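Local atomic coordinates of DNA photolyase (Agrobacterium tumefaciens, PDB entry 4U63), a protein that repairs cyclobutane pyrimidine dimers in ultraviolet-damaged DNA using light, with FAD as its flavin cofactor and methenyltetrahydrofolate as antenna chromophore. Residues V47-P52 against A112-W117; D235-I238 against G244-E247; D323-R328 against A492-T497. One frame throughout, in Å; residues are numbered along the deposited sequence. Where two conformers were deposited one is given.

Contact 1: V47-P52 against A112-W117; sequences VEHGGP and ADTVVW. With SO4 (sulfate ion), chain L.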
# COMPACT_ATOMS: atom_id res chain seq x y z
N VAL A 47 -11.92 22.56 -12.75
CA VAL A 47 -12.11 23.95 -12.35
C VAL A 47 -11.79 24.89 -13.52
O VAL A 47 -12.54 25.83 -13.79
CB VAL A 47 -11.27 24.30 -11.10
CG1 VAL A 47 -11.31 25.80 -10.80
CG2 VAL A 47 -11.78 23.53 -9.90
N GLU A 48 -10.69 24.60 -14.22
CA GLU A 48 -10.29 25.42 -15.37
C GLU A 48 -11.32 25.35 -16.50
O GLU A 48 -11.58 26.34 -17.18
CB GLU A 48 -8.91 24.99 -15.88
CG GLU A 48 -8.36 25.83 -17.03
CD GLU A 48 -8.21 27.31 -16.69
OE1 GLU A 48 -7.88 27.63 -15.53
OE2 GLU A 48 -8.43 28.14 -17.59
N HIS A 49 -11.90 24.17 -16.67
CA HIS A 49 -12.96 23.93 -17.65
C HIS A 49 -14.16 24.88 -17.46
O HIS A 49 -14.79 25.29 -18.44
CB HIS A 49 -13.40 22.47 -17.52
CG HIS A 49 -14.54 22.08 -18.41
ND1 HIS A 49 -15.85 22.40 -18.13
CD2 HIS A 49 -14.56 21.37 -19.56
CE1 HIS A 49 -16.63 21.91 -19.08
NE2 HIS A 49 -15.87 21.28 -19.96
N GLY A 50 -14.48 25.21 -16.21
CA GLY A 50 -15.65 26.02 -15.92
C GLY A 50 -16.90 25.18 -15.87
O GLY A 50 -16.87 23.96 -16.13
N GLY A 51 -18.01 25.82 -15.53
CA GLY A 51 -19.29 25.14 -15.40
C GLY A 51 -19.35 24.23 -14.18
O GLY A 51 -18.38 24.14 -13.42
N PRO A 52 -20.49 23.54 -13.98
CA PRO A 52 -20.66 22.64 -12.85
C PRO A 52 -19.67 21.48 -12.83
O PRO A 52 -19.41 20.86 -13.86
CB PRO A 52 -22.08 22.11 -13.03
CG PRO A 52 -22.78 23.18 -13.79
CD PRO A 52 -21.75 23.68 -14.75
N ALA A 112 -22.90 17.15 -19.38
CA ALA A 112 -21.45 17.30 -19.32
C ALA A 112 -20.82 17.01 -20.67
O ALA A 112 -21.28 16.12 -21.39
CB ALA A 112 -20.85 16.38 -18.26
N ASP A 113 -19.79 17.77 -21.03
CA ASP A 113 -19.08 17.53 -22.29
C ASP A 113 -17.69 16.92 -22.08
O ASP A 113 -17.00 16.62 -23.04
CB ASP A 113 -18.99 18.82 -23.13
CG ASP A 113 -18.09 19.88 -22.50
OD1 ASP A 113 -17.48 19.63 -21.44
OD2 ASP A 113 -18.01 20.98 -23.10
N THR A 114 -17.30 16.73 -20.81
CA THR A 114 -15.97 16.27 -20.47
C THR A 114 -15.99 15.34 -19.27
O THR A 114 -16.76 15.54 -18.32
CB THR A 114 -15.04 17.48 -20.16
OG1 THR A 114 -15.00 18.36 -21.29
CG2 THR A 114 -13.60 17.04 -19.83
N VAL A 115 -15.15 14.31 -19.33
CA VAL A 115 -14.86 13.47 -18.19
C VAL A 115 -13.36 13.55 -17.96
O VAL A 115 -12.59 13.39 -18.90
CB VAL A 115 -15.24 11.99 -18.40
CG1 VAL A 115 -14.94 11.19 -17.13
CG2 VAL A 115 -16.71 11.86 -18.78
N VAL A 116 -12.96 13.80 -16.72
CA VAL A 116 -11.57 13.77 -16.34
C VAL A 116 -11.31 12.76 -15.24
O VAL A 116 -12.20 12.45 -14.42
CB VAL A 116 -11.04 15.16 -15.89
CG1 VAL A 116 -11.14 16.15 -17.04
CG2 VAL A 116 -11.79 15.66 -14.66
N TRP A 117 -10.09 12.24 -15.22
CA TRP A 117 -9.62 11.41 -14.14
C TRP A 117 -8.10 11.46 -14.01
O TRP A 117 -7.40 11.87 -14.93
CB TRP A 117 -10.09 9.95 -14.30
CG TRP A 117 -9.64 9.19 -15.56
CD1 TRP A 117 -8.37 8.76 -15.86
CD2 TRP A 117 -10.48 8.73 -16.63
NE1 TRP A 117 -8.37 8.08 -17.06
CE2 TRP A 117 -9.65 8.05 -17.55
CE3 TRP A 117 -11.85 8.84 -16.91
CZ2 TRP A 117 -10.14 7.48 -18.73
CZ3 TRP A 117 -12.34 8.27 -18.08
CH2 TRP A 117 -11.49 7.60 -18.98
S SO4 L . -18.24 29.33 -15.81
O1 SO4 L . -18.10 30.77 -15.49
O2 SO4 L . -19.64 29.04 -16.15
O3 SO4 L . -17.37 28.99 -16.95
O4 SO4 L . -17.87 28.55 -14.62
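In the N-terminal α/β domain, with its parallel sheet, a histidine-carboxylate pair ties the last residue of helix 41-49 to D113, just before strand 114-118. H49 NE2 donates to D113 OD1 at 2.7 Å, using the syn lone pair of that oxygen; the N-H...O angle is 143° and the ring and carboxylate planes are nearly perpendicular. On its other nitrogen, H49 ND1 gives a short, straight bond of 2.7 Å to G50 O, almost in the ring plane, which fixes the ring's rotation. Histidine suits this place because its two ring nitrogens point to different partners; if both donate, the ring would be protonated, which the carboxylate would favour. D113 OD1 is gripped a second time by T114 OG1 at 2.8 Å, from well above the carboxylate plane. G50 takes up a positive phi where the helix ends, a conformation glycine adopts easily, and G51 N hydrogen-bonds O4 of a sulfate, probably from the crystallisation liquor, at 2.9 Å; T24 OG1 also holds this ion. Next to the contact runs strand 27-31, whose V27 touches both H49 and T114, while T142 of strand 142-146 packs on T114 and shares backbone hydrogen bonds with D113 and V115.

Contact 2: D235-I238 against G244-E247; sequences DDFI and GYEE. With FAD (flavin-adenine dinucleotide), chain C.
F237 and Y245 stand with their CA atoms 9.4 Å apart, one on the last turn of helix 227-238 and the other on the first residue of helix 245-248, so that the gap between the two backbones is bridged by aromatic rings. The rings form an offset edge-to-face pair: their planes are at 89°, their centroids 5.6 Å apart, and the edge of F237 is directed at the face of Y245. The end of the phenylalanine does the touching, F237 CZ reaching Y245 CD1 at 3.6 Å. Both rings extend away from their helices with CG anti to the backbone N (chi1 -177° for F237, 174° for Y245), which brings their far ends out into the gap. Phenylalanine, wholly apolar, suits the buried position beside the tyrosine; tyrosine adds to the same kind of ring a hydroxyl that can hydrogen-bond the cofactor. Y245 OH donates to FAD O1A at 2.6 Å, a short bond to an oxygen of the adenosine-side phosphate that lies near the plane of the tyrosine ring. The same hydroxyl has a weak bond with R249 NE. F237 thus stands in the second shell, and its edge against the tyrosine face probably limits how that ring can tilt. G244, at the N-cap position with positive phi, turns the chain into the short helix. In the fold, both rings meet F293 of the long helix 287-309, whose R292 and E296 also touch Y245 and whose D289 receives the backbone N-H groups of G244 and E246. F237 further packs on S258, a residue that itself hydrogen-bonds FAD, so helices 227-238 and 287-309 back the tyrosine that holds the diphosphate.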
# COMPACT_ATOMS: atom_id res chain seq x y z
N ASP A 235 3.03 15.99 8.06
CA ASP A 235 3.46 17.08 8.96
C ASP A 235 4.20 16.57 10.20
O ASP A 235 5.27 17.09 10.58
CB ASP A 235 2.26 17.91 9.43
CG ASP A 235 1.68 18.82 8.35
OD1 ASP A 235 2.27 18.96 7.27
OD2 ASP A 235 0.60 19.41 8.61
N ASP A 236 3.61 15.57 10.84
CA ASP A 236 4.20 15.01 12.04
C ASP A 236 5.54 14.33 11.75
O ASP A 236 6.47 14.44 12.56
CB ASP A 236 3.24 14.01 12.68
CG ASP A 236 3.74 13.51 14.02
OD1 ASP A 236 4.05 14.36 14.90
OD2 ASP A 236 3.83 12.29 14.19
N PHE A 237 5.65 13.66 10.60
CA PHE A 237 6.89 13.02 10.23
C PHE A 237 7.99 14.05 9.96
O PHE A 237 9.12 13.90 10.45
CB PHE A 237 6.70 12.13 8.99
CG PHE A 237 7.93 11.38 8.60
CD1 PHE A 237 8.44 10.39 9.43
CD2 PHE A 237 8.60 11.66 7.40
CE1 PHE A 237 9.58 9.69 9.08
CE2 PHE A 237 9.75 10.96 7.05
CZ PHE A 237 10.24 9.98 7.89
N ILE A 238 7.68 15.10 9.21
CA ILE A 238 8.68 16.13 8.88
C ILE A 238 9.19 16.78 10.16
O ILE A 238 10.40 16.93 10.36
CB ILE A 238 8.14 17.19 7.90
CG1 ILE A 238 7.80 16.55 6.53
CG2 ILE A 238 9.13 18.35 7.72
CD1 ILE A 238 8.97 15.93 5.78
N GLY A 244 16.51 11.20 12.39
CA GLY A 244 16.98 9.87 12.82
C GLY A 244 16.34 8.72 12.05
O GLY A 244 16.53 7.55 12.42
N TYR A 245 15.61 9.05 10.99
CA TYR A 245 14.91 8.05 10.17
C TYR A 245 15.85 6.95 9.66
O TYR A 245 15.53 5.77 9.74
CB TYR A 245 14.21 8.73 8.98
CG TYR A 245 13.59 7.77 8.02
CD1 TYR A 245 12.43 7.10 8.35
CD2 TYR A 245 14.17 7.52 6.77
CE1 TYR A 245 11.85 6.20 7.46
CE2 TYR A 245 13.60 6.63 5.89
CZ TYR A 245 12.44 5.98 6.24
OH TYR A 245 11.87 5.10 5.38
N GLU A 246 17.00 7.33 9.13
CA GLU A 246 17.91 6.36 8.52
C GLU A 246 18.34 5.29 9.52
O GLU A 246 18.31 4.09 9.21
CB GLU A 246 19.15 7.02 7.92
CG GLU A 246 20.06 5.98 7.25
CD GLU A 246 21.14 6.60 6.41
OE1 GLU A 246 21.96 7.34 6.98
OE2 GLU A 246 21.18 6.31 5.19
N GLU A 247 18.72 5.72 10.72
CA GLU A 247 19.16 4.81 11.77
C GLU A 247 17.99 4.06 12.43
O GLU A 247 18.14 2.92 12.83
CB GLU A 247 19.95 5.57 12.85
CG GLU A 247 20.97 4.71 13.61
CD GLU A 247 22.26 4.47 12.82
OE1 GLU A 247 22.34 4.84 11.62
OE2 GLU A 247 23.21 3.91 13.41
PA FAD C . 8.36 4.65 5.35
O1A FAD C . 9.61 3.99 5.85
O2A FAD C . 7.90 5.90 6.02
O5B FAD C . 8.55 4.84 3.77
C5B FAD C . 7.87 5.87 3.05
C4B FAD C . 7.09 5.31 1.86
O4B FAD C . 7.95 4.65 0.94
C3B FAD C . 6.06 4.28 2.26
O3B FAD C . 4.86 4.89 2.77
C2B FAD C . 5.87 3.53 0.96
O2B FAD C . 4.97 4.21 0.08
C1B FAD C . 7.25 3.55 0.36
N9A FAD C . 8.04 2.32 0.63
C8A FAD C . 8.87 2.14 1.67
N7A FAD C . 9.46 0.93 1.61
C5A FAD C . 9.02 0.32 0.49
C6A FAD C . 9.25 -0.98 -0.15
N6A FAD C . 10.10 -1.87 0.40
N1A FAD C . 8.58 -1.23 -1.30
C2A FAD C . 7.72 -0.34 -1.84
N3A FAD C . 7.47 0.87 -1.30
C4A FAD C . 8.08 1.24 -0.15
N1 FAD C . 4.19 -1.34 0.78
C2 FAD C . 2.99 -0.85 0.37
O2 FAD C . 2.89 0.39 0.25
N3 FAD C . 1.95 -1.66 0.09
C4 FAD C . 2.03 -3.02 0.20
O4 FAD C . 1.06 -3.77 -0.08
C4X FAD C . 3.30 -3.61 0.66
N5 FAD C . 3.48 -4.96 0.83
C5X FAD C . 4.68 -5.46 1.23
C6 FAD C . 4.88 -6.83 1.37
C7 FAD C . 6.10 -7.35 1.80
C7M FAD C . 6.29 -8.84 1.95
C8 FAD C . 7.22 -6.44 2.10
C8M FAD C . 8.57 -6.95 2.56
C9 FAD C . 7.04 -5.09 1.96
C9A FAD C . 5.83 -4.54 1.54
N10 FAD C . 5.64 -3.13 1.40
C10 FAD C . 4.40 -2.66 0.96
C1' FAD C . 6.73 -2.18 1.62
C2' FAD C . 6.94 -1.56 2.99
O2' FAD C . 7.05 -2.60 3.97
C3' FAD C . 5.84 -0.57 3.34
O3' FAD C . 5.70 0.42 2.33
C4' FAD C . 6.18 0.09 4.67
O4' FAD C . 6.10 -0.87 5.71
C5' FAD C . 5.21 1.23 4.93
O5' FAD C . 5.48 1.89 6.18
P FAD C . 5.81 3.46 6.16
O1P FAD C . 5.97 3.91 7.57
O2P FAD C . 4.78 4.20 5.35
O3P FAD C . 7.21 3.50 5.38

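Contact 3: D323-R328 against A492-T497; sequences DAFSWR and AAVKKT. With SO4 (sulfate ion), chain M.
R328 NH2, on the loop whose A324 and F325 pack against V494, is gripped by two anionic groups: it donates to O1 of a sulfate at 2.9 Å and forms a salt bridge with D330. R328 NH1 takes the sulfate's O4 at 3.0 Å, with an angle of 158°, so the anion sits in plane at the guanidinium edge, held by a pair of N-H groups. A bend at chi3 (59°) swings the guanidinium round to this position. Arginine suits this place because its flat guanidinium presents two N-H groups side by side; the sulfate probably comes from the crystallisation liquor, and its charge and that of D330 would help offset the nearby R486.

Across the contact itself the joining is apolar, and the backbones run close, with F325 CA and V494 CA 5.2 Å apart. V494 lies at the middle, its two methyls doing different work. V494 CG2 presses on the loop backbone, 3.4 Å from F325 N and 3.7 Å from A324 C. V494 CG1, placed between the backbone N and the carbonyl carbon (chi1 80°), meets F325 CD2 at 3.9 Å, the two side chains crossing at about a right angle. A branched valine can thus touch backbone and ring at once, and its short side chain fits the close approach of the backbones. Farther along, A324 CB lies 3.5 Å from T497 CG2, small against small, though T497 at the end of the model is poorly ordered and its OG1 bond to A493 O is weak. The contact lays the end of helix 480-495 on the loop leading into helix 331-338; F325 of that loop also packs on F416 and L377, and L377, in the turn between helices 362-375 and 380-390, shares a backbone hydrogen bond with R328.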
# COMPACT_ATOMS: atom_id res chain seq x y z
N ASP A 323 9.20 -21.92 -11.54
CA ASP A 323 7.86 -22.43 -11.86
C ASP A 323 7.65 -23.85 -11.38
O ASP A 323 6.55 -24.20 -10.94
CB ASP A 323 7.59 -22.38 -13.36
CG ASP A 323 7.32 -20.98 -13.86
OD1 ASP A 323 7.35 -20.02 -13.06
OD2 ASP A 323 7.06 -20.86 -15.06
N ALA A 324 8.69 -24.66 -11.44
CA ALA A 324 8.59 -26.06 -11.04
C ALA A 324 8.87 -26.29 -9.56
O ALA A 324 8.91 -27.44 -9.13
CB ALA A 324 9.52 -26.91 -11.89
N PHE A 325 9.05 -25.23 -8.78
CA PHE A 325 9.31 -25.36 -7.35
C PHE A 325 8.15 -26.11 -6.70
O PHE A 325 6.99 -25.81 -6.99
CB PHE A 325 9.49 -23.99 -6.70
CG PHE A 325 10.23 -24.03 -5.42
CD1 PHE A 325 9.57 -24.32 -4.23
CD2 PHE A 325 11.59 -23.79 -5.38
CE1 PHE A 325 10.27 -24.37 -3.04
CE2 PHE A 325 12.29 -23.83 -4.19
CZ PHE A 325 11.63 -24.13 -3.02
N SER A 326 8.46 -27.08 -5.84
CA SER A 326 7.43 -27.90 -5.20
C SER A 326 7.10 -27.36 -3.81
O SER A 326 7.79 -27.64 -2.84
CB SER A 326 7.87 -29.37 -5.12
OG SER A 326 6.81 -30.17 -4.62
N TRP A 327 6.03 -26.58 -3.73
CA TRP A 327 5.62 -25.98 -2.46
C TRP A 327 4.88 -27.03 -1.65
O TRP A 327 4.25 -27.92 -2.22
CB TRP A 327 4.72 -24.77 -2.69
CG TRP A 327 5.36 -23.71 -3.51
CD1 TRP A 327 5.02 -23.34 -4.77
CD2 TRP A 327 6.49 -22.91 -3.14
NE1 TRP A 327 5.86 -22.34 -5.21
CE2 TRP A 327 6.77 -22.06 -4.23
CE3 TRP A 327 7.28 -22.83 -1.99
CZ2 TRP A 327 7.82 -21.13 -4.20
CZ3 TRP A 327 8.33 -21.91 -1.96
CH2 TRP A 327 8.59 -21.07 -3.06
N ARG A 328 4.97 -26.91 -0.33
CA ARG A 328 4.23 -27.80 0.56
C ARG A 328 2.74 -27.53 0.51
O ARG A 328 2.31 -26.39 0.39
CB ARG A 328 4.72 -27.67 2.00
CG ARG A 328 5.99 -28.45 2.26
CD ARG A 328 6.53 -28.25 3.67
NE ARG A 328 5.57 -28.66 4.70
CZ ARG A 328 5.29 -29.92 5.02
NH1 ARG A 328 5.89 -30.96 4.41
NH2 ARG A 328 4.40 -30.17 5.98
N ALA A 492 17.51 -27.36 -4.51
CA ALA A 492 18.30 -28.29 -5.32
C ALA A 492 17.41 -29.04 -6.33
O ALA A 492 17.79 -29.20 -7.49
CB ALA A 492 19.05 -29.28 -4.44
N ALA A 493 16.23 -29.47 -5.89
CA ALA A 493 15.29 -30.18 -6.76
C ALA A 493 14.82 -29.33 -7.94
O ALA A 493 14.74 -29.83 -9.06
CB ALA A 493 14.09 -30.69 -5.97
N VAL A 494 14.53 -28.05 -7.69
CA VAL A 494 14.02 -27.18 -8.76
C VAL A 494 15.10 -26.93 -9.82
O VAL A 494 14.78 -26.75 -10.99
CB VAL A 494 13.40 -25.86 -8.22
CG1 VAL A 494 14.45 -24.81 -7.88
CG2 VAL A 494 12.42 -25.28 -9.24
N LYS A 495 16.37 -26.94 -9.40
CA LYS A 495 17.49 -26.75 -10.34
C LYS A 495 17.60 -27.90 -11.31
O LYS A 495 17.95 -27.71 -12.48
CB LYS A 495 18.82 -26.62 -9.61
CG LYS A 495 18.86 -25.50 -8.59
CD LYS A 495 20.08 -24.63 -8.77
CE LYS A 495 20.57 -24.04 -7.47
NZ LYS A 495 21.81 -24.70 -6.97
N LYS A 496 17.32 -29.11 -10.82
CA LYS A 496 17.31 -30.31 -11.65
C LYS A 496 16.11 -30.35 -12.63
O LYS A 496 15.95 -31.32 -13.36
CB LYS A 496 17.34 -31.56 -10.77
N THR A 497 15.27 -29.30 -12.62
CA THR A 497 14.15 -29.15 -13.55
C THR A 497 14.49 -28.01 -14.51
O THR A 497 13.72 -27.67 -15.40
CB THR A 497 12.84 -28.81 -12.79
OG1 THR A 497 12.75 -29.59 -11.60
CG2 THR A 497 11.62 -29.09 -13.67
S SO4 M . 4.75 -33.86 6.32
O1 SO4 M . 4.77 -32.74 7.30
O2 SO4 M . 3.53 -33.77 5.49
O3 SO4 M . 4.75 -35.14 7.05
O4 SO4 M . 5.94 -33.79 5.45

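Read from the N terminus, the three contacts come in series, none enclosing or crossing another. Contact 1 closes a loop of 59 residues inside the α/β domain, joining the end of its first helix to the start of a strand of the parallel sheet. Contact 2 closes a very short loop, with five residues between its segments, joining helices 227-238 and 245-248 at the wall of the flavin pocket. Contact 3 closes the longest, with 163 intervening residues, largely helical and without strand, so that the chain's last helix returns to a loop within the FAD-binding region. Contacts 1 and 3 lie on opposite sides of the chain's centre, their own centres about 55 Å apart.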